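Local coordinates for TraI domain-containing protein (Salmonella typhi, PDB 2IPQ), which is of unknown function but carries a C-terminal domain related to the conjugal-transfer nickase/helicase TraI, and so may have a role in DNA transfer, at residues C32-C37 and D126-L131; V40-P45 and Y111-S116; V47-L52 and G67-V72; C93-E98 and K106-Y111. All coordinates share one frame; numbering follows the deposited sequence.

Contact 1 of 4, residues C32-C37 and D126-L131; sequences CVHLTC and DDSLFL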
loop_
_atom_site.group_PDB
_atom_site.type_symbol
_atom_site.label_atom_id
_atom_site.label_comp_id
_atom_site.label_asym_id
_atom_site.label_seq_id
_atom_site.Cartn_x
_atom_site.Cartn_y
_atom_site.Cartn_z
ATOM N N CYS A 32 6.104 -1.510 -3.793
ATOM C CA CYS A 32 5.341 -1.931 -2.624
ATOM C C CYS A 32 3.850 -1.625 -2.759
ATOM O O CYS A 32 3.030 -2.131 -1.981
ATOM C CB CYS A 32 5.898 -1.294 -1.346
ATOM S SG CYS A 32 7.503 -1.961 -0.908
ATOM N N VAL A 33 3.517 -0.792 -3.743
ATOM C CA VAL A 33 2.154 -0.361 -3.960
ATOM C C VAL A 33 1.665 -0.916 -5.284
ATOM O O VAL A 33 2.361 -0.818 -6.315
ATOM C CB VAL A 33 2.007 1.197 -3.916
ATOM C CG1 VAL A 33 0.501 1.601 -3.986
ATOM C CG2 VAL A 33 2.627 1.778 -2.598
ATOM N N HIS A 34 0.473 -1.516 -5.247
ATOM C CA HIS A 34 -0.145 -2.102 -6.424
ATOM C C HIS A 34 -1.635 -1.824 -6.468
ATOM O O HIS A 34 -2.359 -2.045 -5.490
ATOM C CB HIS A 34 0.110 -3.597 -6.428
ATOM C CG HIS A 34 1.528 -3.941 -6.741
ATOM N ND1 HIS A 34 1.963 -4.218 -8.028
ATOM C CD2 HIS A 34 2.621 -4.030 -5.941
ATOM C CE1 HIS A 34 3.262 -4.464 -8.004
ATOM N NE2 HIS A 34 3.683 -4.356 -6.752
ATOM N N LEU A 35 -2.111 -1.332 -7.599
ATOM C CA LEU A 35 -3.551 -1.143 -7.809
ATOM C C LEU A 35 -4.219 -2.448 -8.215
ATOM O O LEU A 35 -3.672 -3.195 -9.046
ATOM C CB LEU A 35 -3.777 -0.105 -8.901
ATOM C CG LEU A 35 -3.752 1.323 -8.350
ATOM C CD1 LEU A 35 -2.327 1.782 -8.128
ATOM C CD2 LEU A 35 -4.537 2.293 -9.231
ATOM N N THR A 36 -5.394 -2.722 -7.649
ATOM C CA THR A 36 -6.117 -3.954 -7.960
ATOM C C THR A 36 -7.607 -3.890 -7.699
ATOM O O THR A 36 -8.026 -3.728 -6.573
ATOM C CB THR A 36 -5.591 -5.148 -7.150
ATOM O OG1 THR A 36 -4.152 -5.135 -7.150
ATOM C CG2 THR A 36 -6.081 -6.463 -7.767
ATOM N N CYS A 37 -8.395 -4.001 -8.762
ATOM C CA CYS A 37 -9.849 -4.204 -8.678
ATOM C C CYS A 37 -10.568 -3.296 -7.684
ATOM O O CYS A 37 -11.428 -3.771 -6.939
ATOM C CB CYS A 37 -10.164 -5.664 -8.359
ATOM S SG CYS A 37 -9.665 -6.816 -9.649
ATOM N N ASP A 126 -3.544 2.188 -14.393
ATOM C CA ASP A 126 -4.188 0.902 -14.591
ATOM C C ASP A 126 -3.858 -0.032 -13.435
ATOM O O ASP A 126 -3.019 0.299 -12.594
ATOM C CB ASP A 126 -3.743 0.298 -15.905
ATOM C CG ASP A 126 -4.215 1.096 -17.077
ATOM O OD1 ASP A 126 -5.428 1.399 -17.138
ATOM O OD2 ASP A 126 -3.372 1.431 -17.932
ATOM N N ASP A 127 -4.516 -1.190 -13.389
ATOM C CA ASP A 127 -4.239 -2.189 -12.336
ATOM C C ASP A 127 -2.853 -2.793 -12.506
ATOM O O ASP A 127 -2.272 -2.683 -13.572
ATOM C CB ASP A 127 -5.287 -3.298 -12.383
ATOM C CG ASP A 127 -6.612 -2.885 -11.753
ATOM O OD1 ASP A 127 -6.701 -1.793 -11.115
ATOM O OD2 ASP A 127 -7.572 -3.673 -11.903
ATOM N N SER A 128 -2.328 -3.423 -11.460
ATOM C CA SER A 128 -1.003 -4.047 -11.535
ATOM C C SER A 128 -1.044 -5.250 -12.464
ATOM O O SER A 128 -2.049 -5.973 -12.518
ATOM C CB SER A 128 -0.539 -4.527 -10.157
ATOM O OG SER A 128 0.769 -5.045 -10.257
ATOM N N LEU A 129 0.044 -5.471 -13.188
ATOM C CA LEU A 129 0.144 -6.663 -14.046
ATOM C C LEU A 129 0.732 -7.866 -13.281
ATOM O O LEU A 129 0.735 -8.998 -13.777
ATOM C CB LEU A 129 0.982 -6.360 -15.277
ATOM C CG LEU A 129 0.404 -5.424 -16.342
ATOM C CD1 LEU A 129 1.493 -5.219 -17.403
ATOM C CD2 LEU A 129 -0.841 -6.028 -16.995
ATOM N N PHE A 130 1.215 -7.593 -12.077
ATOM C CA PHE A 130 2.134 -8.470 -11.347
ATOM C C PHE A 130 1.517 -9.082 -10.068
ATOM O O PHE A 130 1.908 -10.171 -9.623
ATOM C CB PHE A 130 3.394 -7.673 -11.003
ATOM C CG PHE A 130 4.157 -7.204 -12.238
ATOM C CD1 PHE A 130 4.063 -5.897 -12.678
ATOM C CD2 PHE A 130 4.949 -8.076 -12.943
ATOM C CE1 PHE A 130 4.756 -5.473 -13.802
ATOM C CE2 PHE A 130 5.650 -7.659 -14.066
ATOM C CZ PHE A 130 5.550 -6.362 -14.493
ATOM N N LEU A 131 0.544 -8.384 -9.490
ATOM C CA LEU A 131 -0.004 -8.777 -8.200
ATOM C C LEU A 131 -1.324 -9.492 -8.374
ATOM O O LEU A 131 -2.199 -9.034 -9.106
ATOM C CB LEU A 131 -0.244 -7.543 -7.370
ATOM C CG LEU A 131 -0.677 -7.780 -5.940
ATOM C CD1 LEU A 131 0.593 -7.839 -5.084
ATOM C CD2 LEU A 131 -1.548 -6.635 -5.556
#

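Contact 2 of 4, residues V40-P45 and Y111-S116; sequences VFISVP and YLIKMS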
loop_
_atom_site.group_PDB
_atom_site.type_symbol
_atom_site.label_atom_id
_atom_site.label_comp_id
_atom_site.label_asym_id
_atom_site.label_seq_id
_atom_site.Cartn_x
_atom_site.Cartn_y
_atom_site.Cartn_z
ATOM N N VAL A 40 -6.120 -0.033 -3.572
ATOM C CA VAL A 40 -4.680 0.079 -3.564
ATOM C C VAL A 40 -4.133 -0.898 -2.536
ATOM O O VAL A 40 -4.465 -0.814 -1.383
ATOM C CB VAL A 40 -4.242 1.505 -3.236
ATOM C CG1 VAL A 40 -2.675 1.604 -3.193
ATOM C CG2 VAL A 40 -4.838 2.496 -4.292
ATOM N N PHE A 41 -3.295 -1.831 -2.961
ATOM C CA PHE A 41 -2.638 -2.724 -2.026
ATOM C C PHE A 41 -1.296 -2.142 -1.602
ATOM O O PHE A 41 -0.450 -1.832 -2.430
ATOM C CB PHE A 41 -2.424 -4.096 -2.677
ATOM C CG PHE A 41 -1.619 -5.055 -1.847
ATOM C CD1 PHE A 41 -2.233 -5.831 -0.871
ATOM C CD2 PHE A 41 -0.246 -5.209 -2.061
ATOM C CE1 PHE A 41 -1.494 -6.734 -0.097
ATOM C CE2 PHE A 41 0.504 -6.115 -1.286
ATOM C CZ PHE A 41 -0.123 -6.874 -0.312
ATOM N N ILE A 42 -1.082 -2.007 -0.298
ATOM C CA ILE A 42 0.226 -1.568 0.161
ATOM C C ILE A 42 0.854 -2.664 1.027
ATOM O O ILE A 42 0.302 -3.120 2.060
ATOM C CB ILE A 42 0.155 -0.197 0.886
ATOM C CG1 ILE A 42 -0.547 -0.363 2.222
ATOM C CG2 ILE A 42 -0.621 0.865 0.027
ATOM C CD1 ILE A 42 -0.798 0.962 2.994
ATOM N N SER A 43 2.024 -3.097 0.621
ATOM C CA SER A 43 2.574 -4.234 1.294
ATOM C C SER A 43 3.302 -3.800 2.557
ATOM O O SER A 43 3.868 -2.718 2.610
ATOM C CB SER A 43 3.437 -5.075 0.358
ATOM O OG SER A 43 4.674 -4.467 0.239
ATOM N N VAL A 44 3.251 -4.641 3.575
ATOM C CA VAL A 44 3.926 -4.389 4.852
ATOM C C VAL A 44 4.876 -5.540 5.164
ATOM O O VAL A 44 4.558 -6.704 4.919
ATOM C CB VAL A 44 2.960 -4.170 6.070
ATOM C CG1 VAL A 44 1.644 -3.493 5.668
ATOM C CG2 VAL A 44 2.691 -5.419 6.748
ATOM N N PRO A 45 6.056 -5.219 5.707
ATOM C CA PRO A 45 6.497 -3.903 6.159
ATOM C C PRO A 45 7.017 -2.949 5.058
ATOM O O PRO A 45 7.332 -1.816 5.360
ATOM C CB PRO A 45 7.633 -4.261 7.112
ATOM C CG PRO A 45 8.278 -5.427 6.407
ATOM C CD PRO A 45 7.099 -6.242 5.917
ATOM N N TYR A 111 -2.230 -4.031 3.343
ATOM C CA TYR A 111 -3.510 -3.383 3.510
ATOM C C TYR A 111 -4.132 -3.203 2.153
ATOM O O TYR A 111 -3.424 -3.054 1.163
ATOM C CB TYR A 111 -3.277 -2.009 4.138
ATOM C CG TYR A 111 -2.802 -2.059 5.575
ATOM C CD1 TYR A 111 -1.466 -1.760 5.914
ATOM C CD2 TYR A 111 -3.680 -2.400 6.598
ATOM C CE1 TYR A 111 -1.027 -1.801 7.278
ATOM C CE2 TYR A 111 -3.264 -2.444 7.943
ATOM C CZ TYR A 111 -1.942 -2.146 8.273
ATOM O OH TYR A 111 -1.559 -2.202 9.603
ATOM N N LEU A 112 -5.452 -3.207 2.109
ATOM C CA LEU A 112 -6.194 -2.670 0.975
ATOM C C LEU A 112 -6.801 -1.313 1.291
ATOM O O LEU A 112 -7.431 -1.136 2.323
ATOM C CB LEU A 112 -7.317 -3.635 0.577
ATOM C CG LEU A 112 -6.868 -4.956 -0.073
ATOM C CD1 LEU A 112 -8.104 -5.693 -0.451
ATOM C CD2 LEU A 112 -6.056 -4.680 -1.278
ATOM N N ILE A 113 -6.632 -0.350 0.405
ATOM C CA ILE A 113 -7.229 0.961 0.617
ATOM C C ILE A 113 -8.060 1.338 -0.600
ATOM O O ILE A 113 -7.559 1.291 -1.726
ATOM C CB ILE A 113 -6.107 1.993 0.779
ATOM C CG1 ILE A 113 -5.281 1.657 2.023
ATOM C CG2 ILE A 113 -6.671 3.437 0.778
ATOM C CD1 ILE A 113 -3.874 2.186 1.954
ATOM N N LYS A 114 -9.311 1.718 -0.374
ATOM C CA LYS A 114 -10.222 2.108 -1.444
ATOM C C LYS A 114 -9.567 3.157 -2.302
ATOM O O LYS A 114 -9.027 4.121 -1.756
ATOM C CB LYS A 114 -11.485 2.722 -0.865
ATOM C CG LYS A 114 -12.518 1.750 -0.417
ATOM C CD LYS A 114 -13.819 2.480 -0.008
ATOM C CE LYS A 114 -14.442 3.218 -1.190
ATOM N NZ LYS A 114 -15.861 3.620 -0.956
HETATM N N MSE A 115 -9.630 2.975 -3.624
HETATM C CA MSE A 115 -8.990 3.881 -4.586
HETATM C C MSE A 115 -9.296 5.350 -4.336
HETATM O O MSE A 115 -8.416 6.199 -4.460
HETATM C CB MSE A 115 -9.445 3.574 -6.015
HETATM C CG MSE A 115 -9.279 2.146 -6.425
HETATM SE SE MSE A 115 -7.977 1.912 -7.829
HETATM C CE MSE A 115 -9.180 1.518 -9.321
ATOM N N SER A 116 -10.550 5.645 -4.003
ATOM C CA SER A 116 -11.007 7.008 -3.873
ATOM C C SER A 116 -10.553 7.683 -2.571
ATOM O O SER A 116 -10.803 8.870 -2.377
ATOM C CB SER A 116 -12.529 7.040 -3.963
ATOM O OG SER A 116 -13.091 6.314 -2.880
#

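Contact 3 of 4, residues V47-L52 and G67-V72; sequences VFFLFL and GRKEQV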
loop_
_atom_site.group_PDB
_atom_site.type_symbol
_atom_site.label_atom_id
_atom_site.label_comp_id
_atom_site.label_asym_id
_atom_site.label_seq_id
_atom_site.Cartn_x
_atom_site.Cartn_y
_atom_site.Cartn_z
ATOM N N VAL A 47 6.024 -0.837 2.758
ATOM C CA VAL A 47 5.583 0.545 2.560
ATOM C C VAL A 47 6.017 1.460 3.722
ATOM O O VAL A 47 6.238 2.648 3.548
ATOM C CB VAL A 47 4.062 0.648 2.405
ATOM C CG1 VAL A 47 3.387 0.251 3.715
ATOM C CG2 VAL A 47 3.673 2.111 2.094
ATOM N N PHE A 48 6.147 0.897 4.917
ATOM C CA PHE A 48 6.590 1.662 6.073
ATOM C C PHE A 48 8.096 1.881 6.043
ATOM O O PHE A 48 8.582 2.947 6.395
ATOM C CB PHE A 48 6.172 0.959 7.348
ATOM C CG PHE A 48 4.676 0.902 7.537
ATOM C CD1 PHE A 48 3.928 2.074 7.595
ATOM C CD2 PHE A 48 4.028 -0.317 7.665
ATOM C CE1 PHE A 48 2.547 2.033 7.770
ATOM C CE2 PHE A 48 2.660 -0.381 7.833
ATOM C CZ PHE A 48 1.902 0.795 7.888
ATOM N N PHE A 49 8.838 0.870 5.618
ATOM C CA PHE A 49 10.278 1.018 5.431
ATOM C C PHE A 49 10.589 2.083 4.379
ATOM O O PHE A 49 11.554 2.830 4.511
ATOM C CB PHE A 49 10.891 -0.312 5.001
ATOM C CG PHE A 49 11.043 -1.292 6.114
ATOM C CD1 PHE A 49 11.245 -0.861 7.412
ATOM C CD2 PHE A 49 10.997 -2.655 5.861
ATOM C CE1 PHE A 49 11.392 -1.764 8.451
ATOM C CE2 PHE A 49 11.147 -3.578 6.903
ATOM C CZ PHE A 49 11.340 -3.123 8.198
ATOM N N LEU A 50 9.768 2.137 3.330
ATOM C CA LEU A 50 9.930 3.149 2.294
ATOM C C LEU A 50 9.643 4.573 2.804
ATOM O O LEU A 50 10.371 5.487 2.470
ATOM C CB LEU A 50 9.055 2.805 1.084
ATOM C CG LEU A 50 9.157 3.727 -0.133
ATOM C CD1 LEU A 50 10.604 3.847 -0.729
ATOM C CD2 LEU A 50 8.113 3.356 -1.223
ATOM N N PHE A 51 8.588 4.744 3.604
ATOM C CA PHE A 51 8.327 5.989 4.357
ATOM C C PHE A 51 9.540 6.378 5.169
ATOM O O PHE A 51 10.069 7.477 5.031
ATOM C CB PHE A 51 7.130 5.811 5.321
ATOM C CG PHE A 51 6.915 6.984 6.268
ATOM C CD1 PHE A 51 6.303 8.157 5.828
ATOM C CD2 PHE A 51 7.341 6.916 7.594
ATOM C CE1 PHE A 51 6.107 9.232 6.693
ATOM C CE2 PHE A 51 7.154 8.000 8.480
ATOM C CZ PHE A 51 6.532 9.153 8.024
ATOM N N LEU A 52 9.969 5.452 6.020
ATOM C CA LEU A 52 11.070 5.660 6.921
ATOM C C LEU A 52 12.314 6.143 6.173
ATOM O O LEU A 52 13.103 6.917 6.685
ATOM C CB LEU A 52 11.357 4.356 7.674
ATOM C CG LEU A 52 10.870 4.197 9.124
ATOM C CD1 LEU A 52 9.982 5.347 9.619
ATOM C CD2 LEU A 52 10.245 2.831 9.406
ATOM N N GLY A 67 9.611 -1.297 15.072
ATOM C CA GLY A 67 10.080 -0.447 16.187
ATOM C C GLY A 67 9.759 1.030 15.962
ATOM O O GLY A 67 8.828 1.579 16.559
ATOM N N ARG A 68 10.530 1.680 15.091
ATOM C CA ARG A 68 10.029 2.845 14.344
ATOM C C ARG A 68 8.900 2.411 13.403
ATOM O O ARG A 68 7.904 3.116 13.258
ATOM C CB ARG A 68 11.166 3.544 13.580
ATOM C CG ARG A 68 11.609 4.880 14.193
ATOM C CD ARG A 68 13.134 4.957 14.384
ATOM N NE ARG A 68 13.506 5.286 15.772
ATOM C CZ ARG A 68 14.754 5.325 16.240
ATOM N NH1 ARG A 68 15.785 5.063 15.448
ATOM N NH2 ARG A 68 14.973 5.630 17.508
ATOM N N LYS A 69 9.055 1.243 12.790
ATOM C CA LYS A 69 8.021 0.677 11.936
ATOM C C LYS A 69 6.741 0.408 12.710
ATOM O O LYS A 69 5.641 0.697 12.229
ATOM C CB LYS A 69 8.508 -0.629 11.286
ATOM C CG LYS A 69 7.574 -1.213 10.216
ATOM C CD LYS A 69 6.417 -1.955 10.850
ATOM C CE LYS A 69 6.602 -3.473 10.745
ATOM N NZ LYS A 69 5.305 -4.177 10.435
ATOM N N GLU A 70 6.893 -0.156 13.904
ATOM C CA GLU A 70 5.773 -0.417 14.788
ATOM C C GLU A 70 4.966 0.868 15.077
ATOM O O GLU A 70 3.739 0.843 15.018
ATOM C CB GLU A 70 6.276 -1.069 16.092
ATOM C CG GLU A 70 5.372 -2.182 16.689
ATOM C CD GLU A 70 5.792 -2.627 18.123
ATOM O OE1 GLU A 70 6.107 -3.830 18.327
ATOM O OE2 GLU A 70 5.806 -1.781 19.050
ATOM N N GLN A 71 5.665 1.973 15.391
ATOM C CA GLN A 71 5.055 3.301 15.657
ATOM C C GLN A 71 4.198 3.809 14.495
ATOM O O GLN A 71 3.012 4.065 14.649
ATOM C CB GLN A 71 6.135 4.343 15.925
ATOM C CG GLN A 71 6.114 4.943 17.320
ATOM C CD GLN A 71 7.141 4.295 18.235
ATOM O OE1 GLN A 71 7.650 4.926 19.163
ATOM N NE2 GLN A 71 7.452 3.020 17.973
ATOM N N VAL A 72 4.815 3.949 13.331
ATOM C CA VAL A 72 4.110 4.410 12.140
ATOM C C VAL A 72 2.899 3.543 11.786
ATOM O O VAL A 72 1.829 4.075 11.521
ATOM C CB VAL A 72 5.041 4.473 10.907
ATOM C CG1 VAL A 72 4.335 5.188 9.774
ATOM C CG2 VAL A 72 6.306 5.208 11.262
#

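Contact 4 of 4, residues C93-E98 and K106-Y111; sequences CCLYEE and KKLTGY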
loop_
_atom_site.group_PDB
_atom_site.type_symbol
_atom_site.label_atom_id
_atom_site.label_comp_id
_atom_site.label_asym_id
_atom_site.label_seq_id
_atom_site.Cartn_x
_atom_site.Cartn_y
_atom_site.Cartn_z
ATOM N N CYS A 93 -1.148 -11.658 -1.008
ATOM C CA CYS A 93 -1.067 -11.481 -2.445
ATOM C C CYS A 93 0.143 -12.253 -2.900
ATOM O O CYS A 93 1.078 -12.460 -2.115
ATOM C CB CYS A 93 -0.856 -10.009 -2.776
ATOM S SG CYS A 93 -2.258 -8.969 -2.269
ATOM N N CYS A 94 0.115 -12.681 -4.152
ATOM C CA CYS A 94 1.278 -13.224 -4.805
ATOM C C CYS A 94 1.812 -12.128 -5.704
ATOM O O CYS A 94 1.080 -11.594 -6.537
ATOM C CB CYS A 94 0.897 -14.425 -5.694
ATOM S SG CYS A 94 0.208 -15.797 -4.781
ATOM N N LEU A 95 3.083 -11.793 -5.553
ATOM C CA LEU A 95 3.688 -10.885 -6.529
ATOM C C LEU A 95 4.541 -11.629 -7.516
ATOM O O LEU A 95 5.565 -12.182 -7.133
ATOM C CB LEU A 95 4.502 -9.803 -5.823
ATOM C CG LEU A 95 5.296 -8.844 -6.707
ATOM C CD1 LEU A 95 4.362 -7.817 -7.342
ATOM C CD2 LEU A 95 6.378 -8.174 -5.882
ATOM N N TYR A 96 4.132 -11.636 -8.787
ATOM C CA TYR A 96 4.885 -12.322 -9.850
ATOM C C TYR A 96 5.909 -11.418 -10.510
ATOM O O TYR A 96 5.739 -10.212 -10.504
ATOM C CB TYR A 96 3.941 -12.866 -10.912
ATOM C CG TYR A 96 3.053 -13.955 -10.409
ATOM C CD1 TYR A 96 1.857 -13.655 -9.770
ATOM C CD2 TYR A 96 3.405 -15.289 -10.558
ATOM C CE1 TYR A 96 1.023 -14.657 -9.292
ATOM C CE2 TYR A 96 2.580 -16.303 -10.082
ATOM C CZ TYR A 96 1.388 -15.968 -9.445
ATOM O OH TYR A 96 0.552 -16.949 -8.965
ATOM N N GLU A 97 6.963 -12.002 -11.078
ATOM C CA GLU A 97 7.920 -11.279 -11.935
ATOM C C GLU A 97 7.446 -11.065 -13.383
ATOM O O GLU A 97 7.931 -10.155 -14.070
ATOM C CB GLU A 97 9.245 -12.044 -11.991
ATOM C CG GLU A 97 9.028 -13.526 -12.223
ATOM C CD GLU A 97 10.284 -14.308 -12.660
ATOM O OE1 GLU A 97 11.434 -13.832 -12.439
ATOM O OE2 GLU A 97 10.086 -15.416 -13.224
ATOM N N GLU A 98 6.528 -11.918 -13.846
ATOM C CA GLU A 98 6.082 -11.919 -15.250
ATOM C C GLU A 98 4.638 -11.409 -15.267
ATOM O O GLU A 98 3.874 -11.732 -14.372
ATOM C CB GLU A 98 6.153 -13.340 -15.856
ATOM C CG GLU A 98 7.473 -14.050 -15.590
ATOM C CD GLU A 98 7.575 -15.466 -16.227
ATOM O OE1 GLU A 98 6.984 -15.755 -17.313
ATOM O OE2 GLU A 98 8.282 -16.306 -15.629
ATOM N N LYS A 106 6.606 -13.868 -5.162
ATOM C CA LYS A 106 6.853 -13.667 -3.763
ATOM C C LYS A 106 5.494 -13.430 -3.128
ATOM O O LYS A 106 4.613 -12.762 -3.683
ATOM C CB LYS A 106 7.827 -12.510 -3.550
ATOM C CG LYS A 106 7.557 -11.668 -2.356
ATOM C CD LYS A 106 8.850 -11.115 -1.731
ATOM C CE LYS A 106 9.526 -10.066 -2.617
ATOM N NZ LYS A 106 10.058 -10.712 -3.840
ATOM N N LYS A 107 5.321 -14.034 -1.973
ATOM C CA LYS A 107 4.088 -13.898 -1.243
ATOM C C LYS A 107 4.200 -12.713 -0.313
ATOM O O LYS A 107 5.201 -12.567 0.392
ATOM C CB LYS A 107 3.787 -15.178 -0.482
ATOM C CG LYS A 107 2.373 -15.625 -0.717
ATOM C CD LYS A 107 2.344 -16.931 -1.374
ATOM C CE LYS A 107 1.149 -17.026 -2.307
ATOM N NZ LYS A 107 1.534 -17.855 -3.519
ATOM N N LEU A 108 3.183 -11.853 -0.333
ATOM C CA LEU A 108 3.203 -10.617 0.411
ATOM C C LEU A 108 1.897 -10.510 1.201
ATOM O O LEU A 108 0.904 -11.150 0.861
ATOM C CB LEU A 108 3.243 -9.436 -0.569
ATOM C CG LEU A 108 4.391 -9.228 -1.547
ATOM C CD1 LEU A 108 4.021 -8.022 -2.422
ATOM C CD2 LEU A 108 5.695 -9.006 -0.774
ATOM N N THR A 109 1.908 -9.684 2.242
ATOM C CA THR A 109 0.681 -9.292 2.942
ATOM C C THR A 109 0.673 -7.778 3.134
ATOM O O THR A 109 1.726 -7.140 3.103
ATOM C CB THR A 109 0.422 -10.088 4.285
ATOM O OG1 THR A 109 0.445 -9.227 5.407
ATOM C CG2 THR A 109 1.405 -11.200 4.492
ATOM N N GLY A 110 -0.516 -7.207 3.306
ATOM C CA GLY A 110 -0.623 -5.786 3.537
ATOM C C GLY A 110 -2.057 -5.332 3.482
ATOM O O GLY A 110 -2.970 -6.127 3.536
ATOM N N TYR A 111 -2.230 -4.031 3.343
ATOM C CA TYR A 111 -3.510 -3.383 3.510
ATOM C C TYR A 111 -4.132 -3.203 2.153
ATOM O O TYR A 111 -3.424 -3.054 1.163
ATOM C CB TYR A 111 -3.277 -2.009 4.138
ATOM C CG TYR A 111 -2.802 -2.059 5.575
ATOM C CD1 TYR A 111 -1.466 -1.760 5.914
ATOM C CD2 TYR A 111 -3.680 -2.400 6.598
ATOM C CE1 TYR A 111 -1.027 -1.801 7.278
ATOM C CE2 TYR A 111 -3.264 -2.444 7.943
ATOM C CZ TYR A 111 -1.942 -2.146 8.273
ATOM O OH TYR A 111 -1.559 -2.202 9.603
#

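Contact 1 of 4, residues C32-C37 and D126-L131
A polar and apolar contact ties the edge strand 33-36 of the antiparallel sheet to the irregular chain that leads into the other edge strand, 131-133. H34 and S128 carry its polar part. S128 OG lies 2.7 Å from H34 ND1, near the plane and at the edge of the imidazole, in a hydrogen bond that either partner could donate. The same hydroxyl oxygen accepts from F130 N, closing an ST turn, and from L131 N, so three nitrogens lie within bonding distance, the last weakly. S128 OG stands anti to its own backbone N (chi1 -176°), which leaves it beside the carbonyl carbon and facing H34. The other ring nitrogen, NE2, hydrogen-bonds to A31 O, so the imidazole is held at both nitrogens. The backbone of the same serine also bonds: S128 N donates to L35 O at 2.8 Å, nearly straight at 168°. L131 supplies the apolar part: its CD2 rests 3.6 Å from H34 CB and 3.4 Å from the buried T36 OG1, where the T36 and L131 side chains cross at about a right angle. At the outer end C37 N donates to D127 OD2 at 3.3 Å, reaching that oxygen from above the carboxylate plane.

Contact 2 of 4, residues V40-P45 and Y111-S116
Y111 of strand 105-114 packs against I42 of the neighbouring antiparallel strand 39-43, and V44 just after it, in the middle of the five-stranded sheet. Y111 CG lies anti to the carbonyl carbon (chi1 -69°), starting the ring off beside the backbone N. Its CB meets I42 CG1 at 3.7 Å and, a little farther, I42 CD1. Moving outward, CD1 of Y111 lies 3.6 Å from V44 CG1 and also near I42 CD1, while Y111 CE1 approaches V44 CG1 to 3.5 Å; the valine crosses the tyrosine at about a right angle. At the tip the hydroxyl leaves the two strands and hydrogen-bonds to E77 OE2 and Q73 NE2 of helix 68-77, with the rings of F76 and H82 set edge-to-face against the tyrosine. This side chain therefore links sheet to helix. Along the backbone, I42 with Y111 and V40 with I113 form hydrogen-bonded pairs, each closed by two bonds, and F41 with L112 forms the non-hydrogen-bonded pair between them. V40, I42, Y111 and I113 share one face of the sheet; F41 and L112 occupy the other, where L112 CD2 sits at the edge of the F41 ring, near its plane and 3.9 Å from F41 CB. On the first face the delta methyls of the two isoleucines are close, I42 CD1 to I113 CD1 at 3.5 Å, tighter than usual for carbon atoms.

Contact 3 of 4, residues V47-L52 and G67-V72
V72 sits among F48, F51 and L52 where helix 46-54 packs across the start of helix 68-77. This is a helix-helix crossing, in a domain whose family is grouped with the helix-turn-helix proteins. The two short segments run 104° apart, with axes 9.8 Å from each other at closest, and the interface is built mainly from side chains. V72 divides its branches between neighbours. CG1, anti to the backbone N (chi1 -170°), reaches F48 CD1 at 3.8 Å and also lies close to F51 CD2. CG2 touches L52 CD1 and F51 CE2, each at 4.0 Å. F48 and L52 each run alongside V72 pointing the other way from it, whereas F51 slants across it. One turn earlier on the second helix, K69 lays its aliphatic part against the first: CG is 3.9 Å from F48 CB, and CB is 4.2 Å from F49 CE1. L52 CD2 meanwhile comes to 3.9 Å from K69 N, bringing a leucine methyl against the backbone at the beginning of helix 68-77. The lysine chain then bends, and its amino group bonds to Q73 OE1, one turn farther along the same helix. Helix 4-20 adds further contacts: F11 meets the F48 ring and touches V72, W14 sets its ring edge-to-face with F51, and L10 also touches F51. F48 is further backed by its neighbour in sequence, since V47 CG1 lies 4.0 Å above the plane of the F48 ring, over its centre.

Contact 4 of 4, residues C93-E98 and K106-Y111
The flat groups that meet between C93-L95 and K106-L108 are backbone peptides, joined as the two antiparallel strands of a beta hairpin. C93 with L108 and L95 with K106 are its hydrogen-bonded pairs; C94 with K107 is the non-hydrogen-bonded pair between them. The backbone hydrogen bonds are fairly straight: L95 N donates to K106 O, and L108 N to C93 O at 2.8 Å. Their returns, C93 N to L108 O and K106 N to L95 O, close both rings. The carbonyl of C93 is approached by K107 CA as well, at 3.4 Å from its O, in a CA-H...O contact. On one face of the hairpin lie C93, L95, K106 and L108. Here L108, whose CG stands beside the backbone N (chi1 -61°), rests its CD1 3.9 Å from L95 CB and somewhat farther from L95 CD2, and the two leucines slant across each other. F41 and L131 touch C93 on this side; at C93 and L95 this face is buried against the rest of the domain, while K106 at its end is exposed. The other face carries C94 and K107; the modelled approach of the lysine amino end to the C94 sulphur is too close and is doubtful. With that pair set aside, the chemistry is a backbone ladder plus one apolar leucine pair. No charge pair is found between these strands, so main-chain hydrogen bonds probably contribute most of the polar cohesion.

In the fold
Contacts 2 and 4 join strands of one antiparallel sheet, and contact 1 ties its edge strand 33-36 to the chain leading into strand 131-133; contact 3 lies in the helical part beside it. Contacts 2 and 4 share Y111 and strand 105-114, with centres about 12 Å apart; V44 N makes a probable hydrogen bond to T109 O at 3.0 Å. Contact 1 lies about 10 Å from the centres of both: H34 O takes a probable hydrogen bond from F41 N at 2.7 Å, and F130 O from Y96 N. Contact 3 has its centre about 15 Å from that of contact 2 and about 22 Å from that of contact 1. It meets the sheet where F48 CZ lies 4.0 Å from Y111 CE1.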